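Local coordinates for glyoxalase family protein (Bacillus cereus, PDB 1ZSW), which is of unknown function but binds a zinc ion and belongs to the glyoxalase (vicinal oxygen chelate) family of metalloproteins, at residues A[97-102]-A[185-190]; A[192-197]-A[289-294]; A[61-66]-A[316-321]; A[67-72]-A[86-91]; A[107-112]-A[176-181]. All coordinates share one frame; numbering follows the deposited sequence.

Contact 1: residues A[97-102]-A[185-190]; sequences RGTNAI and ELTVRR
Ala101 and Thr187 pair across two antiparallel strands. Thr187 N gives a nearly straight bond to Ala101 O (2.9 Å, 172° at the hydrogen), and Ala101 N returns one to Thr187 O at 3.0 Å. One step on, Ile102 and Leu186 form a non-hydrogen-bonded pair. Their side chains run side by side in the same direction, with Ile102 CG1 3.6 Å from Leu186 CD2. This end is the tight one. Leu247 of strand 244-251 also touches Ile102. The other end is looser and reaches the surface. There Asn100 holds its CG beside its own backbone N (chi1 -69°), which turns OD1 back toward the loop that follows the neighbouring strand. OD1 accepts from Arg189 N at 2.9 Å, with the donor tilted 23° from the carbonyl plane. In the conformer described, the Arg189 chain bends at chi2 and crosses Asn100 and Thr99 at about right angles. The methyl Thr99 CG2 then lies over one face of the guanidinium, 3.4 Å from Arg189 NE, and Arg189 NH2 is bonded to Gly234 O. Thr99 OG1 is bonded to Leu232 O. Asn100 and Ala101 both face Thr187, and Asn100 has positive phi and psi. This is a G1 beta bulge at the start of strand 101-109.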
# COMPACT_ATOMS: atom_id res chain seq x y z
N ARG A 97 9.41 9.55 -14.42
CA ARG A 97 9.91 9.59 -13.04
C ARG A 97 10.31 10.99 -12.60
O ARG A 97 10.67 11.85 -13.41
CB ARG A 97 11.03 8.59 -12.77
CG ARG A 97 10.58 7.14 -12.98
CD ARG A 97 11.70 6.16 -12.74
NE ARG A 97 11.13 4.81 -12.80
CZ ARG A 97 11.83 3.68 -12.83
NH1 ARG A 97 13.17 3.71 -12.82
NH2 ARG A 97 11.17 2.52 -12.86
N GLY A 98 10.20 11.23 -11.30
CA GLY A 98 10.64 12.49 -10.73
C GLY A 98 10.32 12.53 -9.25
O GLY A 98 10.21 11.48 -8.62
N THR A 99 10.19 13.74 -8.72
CA THR A 99 10.01 13.92 -7.29
C THR A 99 8.54 14.17 -6.96
O THR A 99 7.67 14.11 -7.82
CB THR A 99 10.99 14.99 -6.73
OG1 THR A 99 11.00 14.97 -5.29
CG2 THR A 99 10.63 16.38 -7.31
N ASN A 100 8.28 14.42 -5.67
CA ASN A 100 6.91 14.55 -5.14
C ASN A 100 5.99 13.41 -5.57
O ASN A 100 4.92 13.61 -6.15
CB ASN A 100 6.33 15.94 -5.45
CG ASN A 100 7.04 17.02 -4.66
OD1 ASN A 100 7.79 16.76 -3.72
ND2 ASN A 100 6.76 18.26 -5.01
N ALA A 101 6.45 12.22 -5.25
CA ALA A 101 5.71 11.00 -5.63
C ALA A 101 6.05 9.88 -4.65
O ALA A 101 7.09 9.88 -3.99
CB ALA A 101 6.12 10.56 -7.01
N ILE A 102 5.10 8.97 -4.46
CA ILE A 102 5.39 7.68 -3.77
C ILE A 102 6.13 6.85 -4.80
O ILE A 102 5.65 6.67 -5.93
CB ILE A 102 4.05 7.01 -3.34
CG1 ILE A 102 3.23 8.01 -2.53
CG2 ILE A 102 4.36 5.70 -2.58
CD1 ILE A 102 1.75 7.56 -2.43
N GLU A 185 8.43 3.98 0.13
CA GLU A 185 9.35 5.11 -0.15
C GLU A 185 8.56 6.29 -0.72
O GLU A 185 7.79 6.13 -1.72
CB GLU A 185 10.35 4.65 -1.19
CG GLU A 185 11.47 5.63 -1.46
CD GLU A 185 12.35 5.09 -2.55
OE1 GLU A 185 13.23 4.23 -2.22
OE2 GLU A 185 12.15 5.46 -3.74
N LEU A 186 8.80 7.46 -0.12
CA LEU A 186 8.22 8.75 -0.58
C LEU A 186 9.41 9.61 -1.04
O LEU A 186 10.38 9.73 -0.28
CB LEU A 186 7.50 9.47 0.58
CG LEU A 186 6.43 8.65 1.31
CD1 LEU A 186 5.71 9.46 2.37
CD2 LEU A 186 5.40 8.07 0.32
N THR A 187 9.31 10.19 -2.22
CA THR A 187 10.39 11.08 -2.74
C THR A 187 9.77 12.49 -2.76
O THR A 187 8.69 12.68 -3.33
CB THR A 187 10.84 10.62 -4.14
OG1 THR A 187 11.38 9.29 -4.06
CG2 THR A 187 11.96 11.54 -4.69
N VAL A 188 10.41 13.44 -2.11
CA VAL A 188 9.82 14.75 -1.94
C VAL A 188 10.82 15.90 -2.14
O VAL A 188 12.02 15.68 -2.01
CB VAL A 188 9.19 14.91 -0.50
CG1 VAL A 188 8.01 13.94 -0.34
CG2 VAL A 188 10.23 14.68 0.61
N ARG A 189 10.31 17.09 -2.43
CA ARG A 189 11.16 18.32 -2.46
C ARG A 189 11.53 18.79 -1.07
O ARG A 189 12.66 19.28 -0.84
CB ARG A 189 10.44 19.45 -3.18
CG ARG A 189 10.22 19.20 -4.67
CD ARG A 189 11.34 19.85 -5.55
NE ARG A 189 11.03 19.72 -6.98
CZ ARG A 189 9.87 20.07 -7.52
NH1 ARG A 189 8.93 20.63 -6.76
NH2 ARG A 189 9.63 19.86 -8.80
N ARG A 190 10.57 18.69 -0.15
CA ARG A 190 10.72 19.19 1.23
C ARG A 190 10.61 18.07 2.25
O ARG A 190 9.53 17.78 2.79
CB ARG A 190 9.67 20.28 1.51
CG ARG A 190 9.82 21.50 0.64
CD ARG A 190 11.03 22.35 1.05
NE ARG A 190 11.07 22.66 2.48
CZ ARG A 190 10.71 23.82 3.03
NH1 ARG A 190 10.23 24.81 2.27
NH2 ARG A 190 10.79 23.98 4.35

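Contact 2: residues A[192-197]-A[289-294]. With ZN (zinc ion), chain B.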
# COMPACT_ATOMS: atom_id res chain seq x y z
N ASP A 192 11.81 18.06 5.27
CA ASP A 192 11.43 18.59 6.59
C ASP A 192 9.93 18.65 6.81
O ASP A 192 9.42 18.33 7.89
CB ASP A 192 12.08 19.97 6.85
CG ASP A 192 11.72 21.02 5.79
OD1 ASP A 192 11.44 20.67 4.62
OD2 ASP A 192 11.77 22.23 6.12
N LYS A 193 9.22 19.05 5.76
CA LYS A 193 7.76 19.18 5.86
C LYS A 193 7.13 17.81 5.98
O LYS A 193 6.19 17.63 6.76
CB LYS A 193 7.23 19.97 4.64
CG LYS A 193 7.76 21.42 4.57
CD LYS A 193 6.85 22.27 3.69
CE LYS A 193 6.71 23.71 4.22
NZ LYS A 193 5.82 23.79 5.43
N MET A 194 7.64 16.83 5.24
CA MET A 194 7.09 15.47 5.32
C MET A 194 7.37 14.87 6.70
O MET A 194 6.48 14.26 7.32
CB MET A 194 7.64 14.57 4.20
CG MET A 194 7.16 13.10 4.28
SD MET A 194 5.36 12.91 4.17
CE MET A 194 5.19 13.23 2.46
N ALA A 195 8.59 15.06 7.19
CA ALA A 195 8.96 14.59 8.52
C ALA A 195 8.05 15.15 9.59
O ALA A 195 7.63 14.40 10.46
CB ALA A 195 10.43 14.94 8.82
N SER A 196 7.77 16.46 9.53
CA SER A 196 6.88 17.11 10.49
C SER A 196 5.49 16.50 10.46
O SER A 196 4.88 16.24 11.49
CB SER A 196 6.82 18.61 10.19
OG SER A 196 5.91 19.26 11.09
N THR A 197 4.96 16.24 9.27
CA THR A 197 3.66 15.59 9.18
C THR A 197 3.61 14.23 9.91
O THR A 197 2.69 13.95 10.71
CB THR A 197 3.23 15.44 7.67
OG1 THR A 197 3.02 16.75 7.13
CG2 THR A 197 1.93 14.61 7.54
N ASN A 289 3.92 18.30 0.04
CA ASN A 289 4.62 17.93 -1.18
C ASN A 289 3.68 17.33 -2.21
O ASN A 289 4.12 16.91 -3.26
CB ASN A 289 5.74 16.93 -0.87
CG ASN A 289 6.80 17.53 0.03
OD1 ASN A 289 6.82 17.29 1.23
ND2 ASN A 289 7.65 18.33 -0.55
N GLY A 290 2.39 17.28 -1.91
CA GLY A 290 1.44 16.77 -2.89
C GLY A 290 1.24 15.25 -2.81
O GLY A 290 0.53 14.69 -3.65
N ILE A 291 1.88 14.59 -1.84
CA ILE A 291 1.69 13.15 -1.68
C ILE A 291 0.25 12.88 -1.16
O ILE A 291 -0.15 13.47 -0.18
CB ILE A 291 2.69 12.56 -0.66
CG1 ILE A 291 4.17 12.82 -1.03
CG2 ILE A 291 2.43 11.07 -0.45
CD1 ILE A 291 4.60 12.18 -2.29
N LEU A 292 -0.46 11.95 -1.78
CA LEU A 292 -1.84 11.63 -1.36
C LEU A 292 -1.81 10.50 -0.39
O LEU A 292 -1.38 9.38 -0.71
CB LEU A 292 -2.70 11.25 -2.58
CG LEU A 292 -4.19 10.99 -2.36
CD1 LEU A 292 -4.88 12.23 -1.83
CD2 LEU A 292 -4.82 10.62 -3.70
N PHE A 293 -2.31 10.78 0.81
CA PHE A 293 -2.45 9.77 1.83
C PHE A 293 -3.92 9.43 2.03
O PHE A 293 -4.81 10.30 1.81
CB PHE A 293 -1.95 10.32 3.16
CG PHE A 293 -0.48 10.31 3.32
CD1 PHE A 293 0.21 11.48 3.22
CD2 PHE A 293 0.20 9.15 3.65
CE1 PHE A 293 1.59 11.53 3.43
CE2 PHE A 293 1.60 9.18 3.85
CZ PHE A 293 2.28 10.40 3.71
N GLU A 294 -4.19 8.21 2.44
CA GLU A 294 -5.55 7.83 2.83
C GLU A 294 -5.46 7.25 4.23
O GLU A 294 -4.47 6.57 4.59
CB GLU A 294 -6.06 6.81 1.83
CG GLU A 294 -7.47 6.24 2.14
CD GLU A 294 -7.88 5.15 1.17
OE1 GLU A 294 -7.03 4.69 0.37
OE2 GLU A 294 -9.07 4.78 1.21
ZN ZN B . -7.24 3.50 -1.25
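Lys193 opens the contact from the helix, but only lightly. Its CB faces the loop at Asn289, and the rest of its chain leads away. Met194, one residue on, carries most of the contact. Its CG stands anti to the backbone N (chi1 177°), and the chain then bends at both chi2 and chi3. The sulfur thus goes to one residue of the other segment and the methyl to another. Met194 CE packs against Ile291 CG1 at 3.7 Å, the two chains crossing at about a right angle. Met194 SD comes to the edge of the Phe293 ring, in its plane, and is 4.0 Å from Phe293 CZ. Sulfur and ring centre are 5.2 Å apart, with the sulfur 85° off the ring normal. Ile291 CG2 lies 4.0 Å above one face of the same ring, toward its rim. No hydrogen bond joins the segments. Leu186 of strand 180-188 touches both Met194 and Phe293. Just beyond Phe293, the extended chain of Glu294 carries OE1 to the zinc ion at 2.0 Å. His33 and His246 are the other protein ligands. The edge-on Met-aromatic contact therefore joins helix 191-201 to the strand that bears a ligand of the glyoxalase-family metal site.

Contact 3: residues A[61-66]-A[316-321]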
# COMPACT_ATOMS: atom_id res chain seq x y z
N VAL A 61 -14.70 -2.64 -9.62
CA VAL A 61 -14.56 -1.42 -10.42
C VAL A 61 -14.31 -0.24 -9.50
O VAL A 61 -14.58 -0.31 -8.30
CB VAL A 61 -15.79 -1.16 -11.33
CG1 VAL A 61 -15.96 -2.28 -12.39
CG2 VAL A 61 -17.09 -0.92 -10.52
N ASN A 62 -13.71 0.80 -10.06
CA ASN A 62 -13.46 2.06 -9.36
C ASN A 62 -14.82 2.60 -8.95
O ASN A 62 -15.68 2.80 -9.81
CB ASN A 62 -12.74 3.02 -10.30
CG ASN A 62 -12.40 4.38 -9.66
OD1 ASN A 62 -12.91 4.74 -8.61
ND2 ASN A 62 -11.52 5.14 -10.32
N GLN A 63 -15.03 2.76 -7.64
CA GLN A 63 -16.34 3.17 -7.13
C GLN A 63 -16.71 4.56 -7.62
O GLN A 63 -17.89 4.88 -7.74
CB GLN A 63 -16.41 3.07 -5.60
CG GLN A 63 -16.36 1.62 -5.09
CD GLN A 63 -16.24 1.50 -3.57
OE1 GLN A 63 -15.86 0.44 -3.05
NE2 GLN A 63 -16.58 2.55 -2.85
N ASP A 64 -15.69 5.36 -7.94
CA ASP A 64 -15.87 6.73 -8.45
C ASP A 64 -15.99 6.75 -9.99
O ASP A 64 -16.25 7.81 -10.58
CB ASP A 64 -14.73 7.65 -7.98
CG ASP A 64 -14.65 7.78 -6.45
OD1 ASP A 64 -15.64 7.47 -5.75
OD2 ASP A 64 -13.58 8.21 -5.95
N ASP A 65 -15.78 5.59 -10.63
CA ASP A 65 -15.86 5.44 -12.09
C ASP A 65 -16.01 3.96 -12.48
O ASP A 65 -15.02 3.28 -12.77
CB ASP A 65 -14.63 6.06 -12.78
CG ASP A 65 -14.67 5.96 -14.31
OD1 ASP A 65 -15.59 5.33 -14.87
OD2 ASP A 65 -13.73 6.49 -14.96
N PRO A 66 -17.24 3.44 -12.45
CA PRO A 66 -17.57 2.04 -12.74
C PRO A 66 -17.13 1.48 -14.10
O PRO A 66 -17.32 0.29 -14.35
CB PRO A 66 -19.10 2.02 -12.62
CG PRO A 66 -19.41 3.14 -11.67
CD PRO A 66 -18.44 4.21 -12.06
N ASP A 316 -17.15 -8.41 -8.30
CA ASP A 316 -17.86 -7.96 -7.12
C ASP A 316 -18.15 -6.49 -7.20
O ASP A 316 -17.34 -5.70 -7.70
CB ASP A 316 -17.07 -8.26 -5.85
CG ASP A 316 -16.97 -9.77 -5.57
OD1 ASP A 316 -17.88 -10.53 -5.99
OD2 ASP A 316 -15.99 -10.19 -4.92
N LEU A 317 -19.33 -6.10 -6.73
CA LEU A 317 -19.75 -4.71 -6.76
C LEU A 317 -20.26 -4.31 -5.40
O LEU A 317 -20.83 -5.13 -4.67
CB LEU A 317 -20.83 -4.48 -7.81
CG LEU A 317 -20.45 -4.75 -9.26
CD1 LEU A 317 -21.68 -4.76 -10.13
CD2 LEU A 317 -19.38 -3.75 -9.76
N PRO A 318 -20.06 -3.03 -5.04
CA PRO A 318 -20.64 -2.48 -3.83
C PRO A 318 -22.16 -2.45 -4.08
O PRO A 318 -22.57 -2.34 -5.23
CB PRO A 318 -20.05 -1.07 -3.76
CG PRO A 318 -19.68 -0.73 -5.19
CD PRO A 318 -19.27 -2.03 -5.80
N PRO A 319 -22.98 -2.61 -3.02
CA PRO A 319 -24.44 -2.71 -3.21
C PRO A 319 -25.04 -1.64 -4.12
O PRO A 319 -25.90 -1.96 -4.94
CB PRO A 319 -24.97 -2.57 -1.79
CG PRO A 319 -23.91 -3.17 -0.94
CD PRO A 319 -22.61 -2.77 -1.61
N PHE A 320 -24.57 -0.39 -4.00
CA PHE A 320 -25.15 0.72 -4.75
C PHE A 320 -25.00 0.63 -6.27
O PHE A 320 -25.63 1.39 -7.00
CB PHE A 320 -24.65 2.08 -4.23
CG PHE A 320 -23.32 2.54 -4.80
CD1 PHE A 320 -23.28 3.36 -5.93
CD2 PHE A 320 -22.12 2.19 -4.19
CE1 PHE A 320 -22.05 3.81 -6.44
CE2 PHE A 320 -20.89 2.63 -4.69
CZ PHE A 320 -20.86 3.44 -5.82
N LEU A 321 -24.16 -0.31 -6.73
CA LEU A 321 -23.89 -0.46 -8.16
C LEU A 321 -24.53 -1.69 -8.79
O LEU A 321 -24.52 -1.82 -10.01
CB LEU A 321 -22.38 -0.47 -8.41
CG LEU A 321 -21.63 0.87 -8.40
CD1 LEU A 321 -20.15 0.63 -8.66
CD2 LEU A 321 -22.22 1.86 -9.41
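Val61 sets CG1 anti to its carbonyl carbon (chi1 -64°), which puts CG2 between the backbone N and the carbonyl carbon. The CG2 methyl meets two leucines. It is 3.7 Å from Leu317 CD2 and 3.9 Å from Leu321 CD1. Leu321 keeps CG beside its own backbone N (chi1 -78°), and its two methyls also reach Pro66. The Pro66 ring meets that side chain at about a right angle, with Pro66 CG 3.8 Å from Leu321 CD2. Ile328 of helix 325-330 touches Val61, Pro66 and Leu321. Nearby, the aliphatic part of Gln63 slides past the Pro318 ring in the opposite direction, and Gln63 CG lies 4.1 Å from Pro318 CG. The more exposed Phe320 ring turns its edge to the backbone, with Phe320 CZ 3.8 Å from Gln63 O, near the ring plane. One face of that ring lies against Leu321 CG. Within residues 61-66, Asp65 N bonds to Asn62 O at 2.9 Å. Asn62 OD1 accepts from Asp64 N, which sits above the carbonyl plane. The C-terminal loop thus packs on Val61 and Pro66, and between them on Gln63 of a type I beta turn that also holds an Asx turn.

Contact 4: residues A[67-72]-A[86-91]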
# COMPACT_ATOMS: atom_id res chain seq x y z
N SER A 67 -16.52 2.30 -14.96
CA SER A 67 -16.03 1.81 -16.26
C SER A 67 -14.60 1.24 -16.17
O SER A 67 -14.09 0.63 -17.13
CB SER A 67 -16.07 2.93 -17.30
OG SER A 67 -15.07 3.90 -17.07
N MET A 68 -13.97 1.43 -15.01
CA MET A 68 -12.57 1.11 -14.82
C MET A 68 -12.42 -0.06 -13.86
O MET A 68 -12.95 0.01 -12.77
CB MET A 68 -11.94 2.36 -14.20
CG MET A 68 -10.51 2.28 -13.86
SD MET A 68 -9.99 3.86 -13.18
CE MET A 68 -10.54 5.08 -14.40
N TYR A 69 -11.67 -1.12 -14.24
CA TYR A 69 -11.36 -2.20 -13.30
C TYR A 69 -10.54 -1.67 -12.13
O TYR A 69 -9.70 -0.77 -12.29
CB TYR A 69 -10.54 -3.31 -13.95
CG TYR A 69 -11.30 -4.47 -14.62
CD1 TYR A 69 -11.10 -4.77 -15.96
CD2 TYR A 69 -12.16 -5.28 -13.88
CE1 TYR A 69 -11.76 -5.84 -16.57
CE2 TYR A 69 -12.83 -6.36 -14.48
CZ TYR A 69 -12.61 -6.64 -15.81
OH TYR A 69 -13.27 -7.70 -16.40
N HIS A 70 -10.80 -2.24 -10.97
CA HIS A 70 -10.01 -2.05 -9.78
C HIS A 70 -9.72 -3.45 -9.23
O HIS A 70 -10.61 -4.18 -8.82
CB HIS A 70 -10.74 -1.15 -8.75
CG HIS A 70 -9.89 -0.68 -7.62
ND1 HIS A 70 -10.41 -0.08 -6.49
CD2 HIS A 70 -8.54 -0.74 -7.43
CE1 HIS A 70 -9.42 0.24 -5.67
NE2 HIS A 70 -8.28 -0.17 -6.21
N LEU A 71 -8.45 -3.87 -9.27
CA LEU A 71 -8.05 -5.20 -8.85
C LEU A 71 -7.21 -5.17 -7.57
O LEU A 71 -6.29 -4.33 -7.45
CB LEU A 71 -7.23 -5.87 -9.98
CG LEU A 71 -7.75 -5.77 -11.42
CD1 LEU A 71 -6.80 -6.55 -12.26
CD2 LEU A 71 -9.16 -6.35 -11.53
N PHE A 72 -7.57 -5.97 -6.56
CA PHE A 72 -6.76 -6.02 -5.33
C PHE A 72 -6.09 -7.38 -5.29
O PHE A 72 -6.67 -8.42 -5.70
CB PHE A 72 -7.59 -5.93 -4.02
CG PHE A 72 -8.20 -4.58 -3.72
CD1 PHE A 72 -9.34 -4.15 -4.39
CD2 PHE A 72 -7.68 -3.78 -2.69
CE1 PHE A 72 -9.93 -2.93 -4.08
CE2 PHE A 72 -8.27 -2.54 -2.37
CZ PHE A 72 -9.40 -2.12 -3.07
N PHE A 86 -4.79 -1.97 -8.05
CA PHE A 86 -4.48 -1.34 -9.33
C PHE A 86 -5.76 -0.95 -10.04
O PHE A 86 -6.68 -1.76 -10.10
CB PHE A 86 -3.74 -2.36 -10.22
CG PHE A 86 -2.37 -2.71 -9.72
CD1 PHE A 86 -1.28 -2.02 -10.25
CD2 PHE A 86 -2.17 -3.70 -8.74
CE1 PHE A 86 -0.02 -2.28 -9.79
CE2 PHE A 86 -0.82 -3.99 -8.29
CZ PHE A 86 0.22 -3.27 -8.84
N PHE A 87 -5.78 0.27 -10.56
CA PHE A 87 -6.87 0.75 -11.44
C PHE A 87 -6.36 0.52 -12.83
O PHE A 87 -5.25 0.96 -13.16
CB PHE A 87 -7.08 2.26 -11.21
CG PHE A 87 -7.58 2.57 -9.83
CD1 PHE A 87 -6.69 3.03 -8.85
CD2 PHE A 87 -8.92 2.37 -9.51
CE1 PHE A 87 -7.15 3.31 -7.55
CE2 PHE A 87 -9.38 2.64 -8.22
CZ PHE A 87 -8.50 3.11 -7.26
N GLU A 88 -7.15 -0.15 -13.67
CA GLU A 88 -6.74 -0.36 -15.05
C GLU A 88 -7.24 0.80 -15.88
O GLU A 88 -8.45 1.04 -15.95
CB GLU A 88 -7.29 -1.67 -15.65
CG GLU A 88 -6.80 -1.83 -17.11
CD GLU A 88 -7.60 -2.85 -17.95
OE1 GLU A 88 -6.99 -3.66 -18.68
OE2 GLU A 88 -8.83 -2.83 -17.87
N ILE A 89 -6.33 1.49 -16.56
CA ILE A 89 -6.69 2.64 -17.38
C ILE A 89 -6.04 2.38 -18.74
O ILE A 89 -4.91 2.74 -18.95
CB ILE A 89 -6.19 3.96 -16.75
CG1 ILE A 89 -6.74 4.05 -15.30
CG2 ILE A 89 -6.58 5.19 -17.63
CD1 ILE A 89 -6.49 5.34 -14.58
N PRO A 90 -6.76 1.67 -19.63
CA PRO A 90 -6.18 1.20 -20.90
C PRO A 90 -5.46 2.22 -21.79
O PRO A 90 -4.51 1.82 -22.49
CB PRO A 90 -7.41 0.58 -21.62
CG PRO A 90 -8.21 0.05 -20.46
CD PRO A 90 -8.14 1.19 -19.46
N LEU A 91 -5.86 3.48 -21.78
CA LEU A 91 -5.19 4.49 -22.63
C LEU A 91 -4.15 5.34 -21.92
O LEU A 91 -3.62 6.29 -22.49
CB LEU A 91 -6.21 5.42 -23.26
CG LEU A 91 -7.21 4.73 -24.20
CD1 LEU A 91 -8.21 5.73 -24.55
CD2 LEU A 91 -6.52 4.22 -25.44
O HOH W 1 -10.32 -0.97 -16.87
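His70 and Phe87, a non-hydrogen-bonded pair of two antiparallel strands, stack face to face. Their ring centres are 3.9 Å apart and the planes 20° from parallel. Phe87 CE2 sits over the centre of the imidazole, while the histidine lies toward the rim of the phenyl ring. The torsions differ: His70 has CG anti to its backbone N (chi1 -168°), and Phe87 has CG anti to its carbonyl carbon. The two rings still point the same way. The bond from His70 NE2 to Ser85 OG would fix the rotation of the imidazole. Leu71 and Phe86 exchange two backbone bonds, and Glu88 N gives a third to Tyr69 O at 3.0 Å. At the open end of the hairpin a water takes over. It accepts from Tyr69 N and donates to Glu88 O and to Glu88 OE2, the last at 2.6 Å. Glu88 OE1 is bonded to Ala41 N. Glu88 OE2 also lies at the edge of the Tyr69 ring, 3.5 Å from Tyr69 CD1. Met68 SD lies oblique to the Phe87 ring and packs 3.9 Å from Ile89 CG1. The hairpin lies between strands 55-62 and 31-38 in the sheet. Helix 41-51 touches Leu71 and Phe86.

Contact 5: residues A[107-112]-A[176-181]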
# COMPACT_ATOMS: atom_id res chain seq x y z
N LEU A 107 8.13 -5.09 0.23
CA LEU A 107 7.29 -6.28 0.51
C LEU A 107 8.13 -7.23 1.37
O LEU A 107 9.26 -7.56 0.99
CB LEU A 107 6.90 -6.97 -0.79
CG LEU A 107 6.03 -6.15 -1.76
CD1 LEU A 107 5.85 -6.88 -3.08
CD2 LEU A 107 4.70 -5.88 -1.08
N LEU A 108 7.60 -7.63 2.52
CA LEU A 108 8.36 -8.49 3.45
C LEU A 108 8.33 -9.95 2.99
O LEU A 108 7.30 -10.45 2.57
CB LEU A 108 7.78 -8.38 4.86
CG LEU A 108 7.89 -6.99 5.48
CD1 LEU A 108 7.02 -6.81 6.71
CD2 LEU A 108 9.38 -6.73 5.85
N VAL A 109 9.50 -10.60 3.06
CA VAL A 109 9.62 -12.06 2.89
C VAL A 109 10.34 -12.62 4.10
O VAL A 109 11.06 -11.89 4.77
CB VAL A 109 10.31 -12.47 1.58
CG1 VAL A 109 9.49 -12.02 0.40
CG2 VAL A 109 11.79 -11.92 1.47
N PRO A 110 10.08 -13.89 4.44
CA PRO A 110 10.56 -14.37 5.74
C PRO A 110 12.08 -14.42 5.97
O PRO A 110 12.50 -14.11 7.05
CB PRO A 110 9.93 -15.76 5.84
CG PRO A 110 8.71 -15.70 4.89
CD PRO A 110 9.23 -14.88 3.76
N SER A 111 12.86 -14.79 4.97
CA SER A 111 14.29 -15.05 5.23
C SER A 111 15.22 -14.72 4.08
O SER A 111 14.79 -14.49 2.95
CB SER A 111 14.42 -16.56 5.54
OG SER A 111 14.29 -17.26 4.32
N GLU A 112 16.53 -14.63 4.37
CA GLU A 112 17.49 -14.34 3.30
C GLU A 112 17.42 -15.45 2.25
O GLU A 112 17.64 -15.24 1.06
CB GLU A 112 18.92 -14.13 3.86
CG GLU A 112 19.06 -12.79 4.57
CD GLU A 112 20.48 -12.41 4.99
OE1 GLU A 112 20.77 -12.42 6.21
OE2 GLU A 112 21.29 -12.07 4.11
N HIS A 176 8.22 -18.91 1.60
CA HIS A 176 8.86 -17.84 0.83
C HIS A 176 7.86 -16.79 0.34
O HIS A 176 8.24 -15.86 -0.37
CB HIS A 176 9.61 -18.38 -0.38
CG HIS A 176 10.70 -19.34 -0.02
ND1 HIS A 176 11.55 -19.13 1.04
CD2 HIS A 176 11.05 -20.53 -0.57
CE1 HIS A 176 12.39 -20.16 1.14
NE2 HIS A 176 12.12 -21.00 0.16
N GLN A 177 6.59 -16.96 0.67
CA GLN A 177 5.59 -16.04 0.15
C GLN A 177 5.84 -14.64 0.69
O GLN A 177 6.24 -14.47 1.85
CB GLN A 177 4.16 -16.45 0.55
CG GLN A 177 3.62 -17.54 -0.36
CD GLN A 177 2.19 -17.95 -0.02
OE1 GLN A 177 1.37 -17.15 0.42
NE2 GLN A 177 1.90 -19.24 -0.22
N ILE A 178 5.48 -13.69 -0.15
CA ILE A 178 5.36 -12.30 0.29
C ILE A 178 4.39 -12.25 1.47
O ILE A 178 3.27 -12.79 1.38
CB ILE A 178 4.88 -11.41 -0.88
CG1 ILE A 178 6.04 -11.23 -1.87
CG2 ILE A 178 4.48 -10.04 -0.33
CD1 ILE A 178 5.61 -10.87 -3.24
N GLN A 179 4.80 -11.60 2.56
CA GLN A 179 3.97 -11.54 3.77
C GLN A 179 2.98 -10.39 3.73
O GLN A 179 1.78 -10.56 4.03
CB GLN A 179 4.80 -11.49 5.03
CG GLN A 179 5.74 -12.69 5.13
CD GLN A 179 6.80 -12.43 6.13
OE1 GLN A 179 7.90 -12.02 5.77
NE2 GLN A 179 6.46 -12.61 7.39
N GLY A 180 3.48 -9.22 3.35
CA GLY A 180 2.67 -8.01 3.24
C GLY A 180 3.66 -6.88 3.10
O GLY A 180 4.86 -7.12 2.82
N MET A 181 3.17 -5.66 3.31
CA MET A 181 3.98 -4.46 3.06
C MET A 181 4.97 -4.22 4.15
O MET A 181 4.67 -4.35 5.33
CB MET A 181 3.06 -3.22 2.97
CG MET A 181 2.13 -3.36 1.77
SD MET A 181 0.76 -2.13 1.85
CE MET A 181 1.77 -0.73 1.51
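Gln179 aims its side chain at the peptide between Val109 and Pro110 and crosses the proline ring at an angle. Its CG lies beside its own backbone N (chi1 -57°) and the chain beyond is extended, which sets OE1 against the backbone there. Gln179 OE1 is 3.0 Å from Val109 C. The same OE1 is 3.2 Å from Pro110 N, which has no hydrogen to give. Its hydrogen-bond partner is Ser156 OG, which is also bonded to Val109 O. Gln179 NE2 is bonded only weakly, to Glu159 O. Pro110 CD also rests 3.6 Å from Gln177 O. On the other side of the strand, Leu107 and Ile178 meet obliquely. Leu107 CB is 3.9 Å from Ile178 CG2, and the tips CD1 of Leu107 and CD1 of Ile178 are 4.0 Å apart. Val109 CG1 adds a looser contact, 4.2 Å from Ile178 CG1. The end of Leu108 comes near the neighbouring backbone, with CD1 3.7 Å from Met181 O. The main chains are joined through Leu108 alone. Its N gives a bond to Gly180 O, and its O accepts from Gln179 N at 2.8 Å with an angle of 177° at the hydrogen. Two short, nearly straight bonds imply that Leu108 N and O are both satisfied in this buried setting, with Leu107, Val109 and Ile178 packed beside them.

In the fold
From the N terminus, strand 55-62 leads into residues 61-66, whose partner comes only near the C terminus. Contact 3 therefore closes a loop that holds all the others. Contact 4 follows at once and closes a short hairpin, next to contact 3 in the eight-stranded sheet. Contact 1 then opens at the start of strand 101-109 and contact 5 at its end. Both pair this strand with 180-188. Contact 5 nests inside contact 1, which joins the two glyoxalase-superfamily regions of the chain. Contact 2 comes last in series, tying helix 191-201 to strand 292-300 and touching contact 1 through Asn289 and Ile291. No two loops cross.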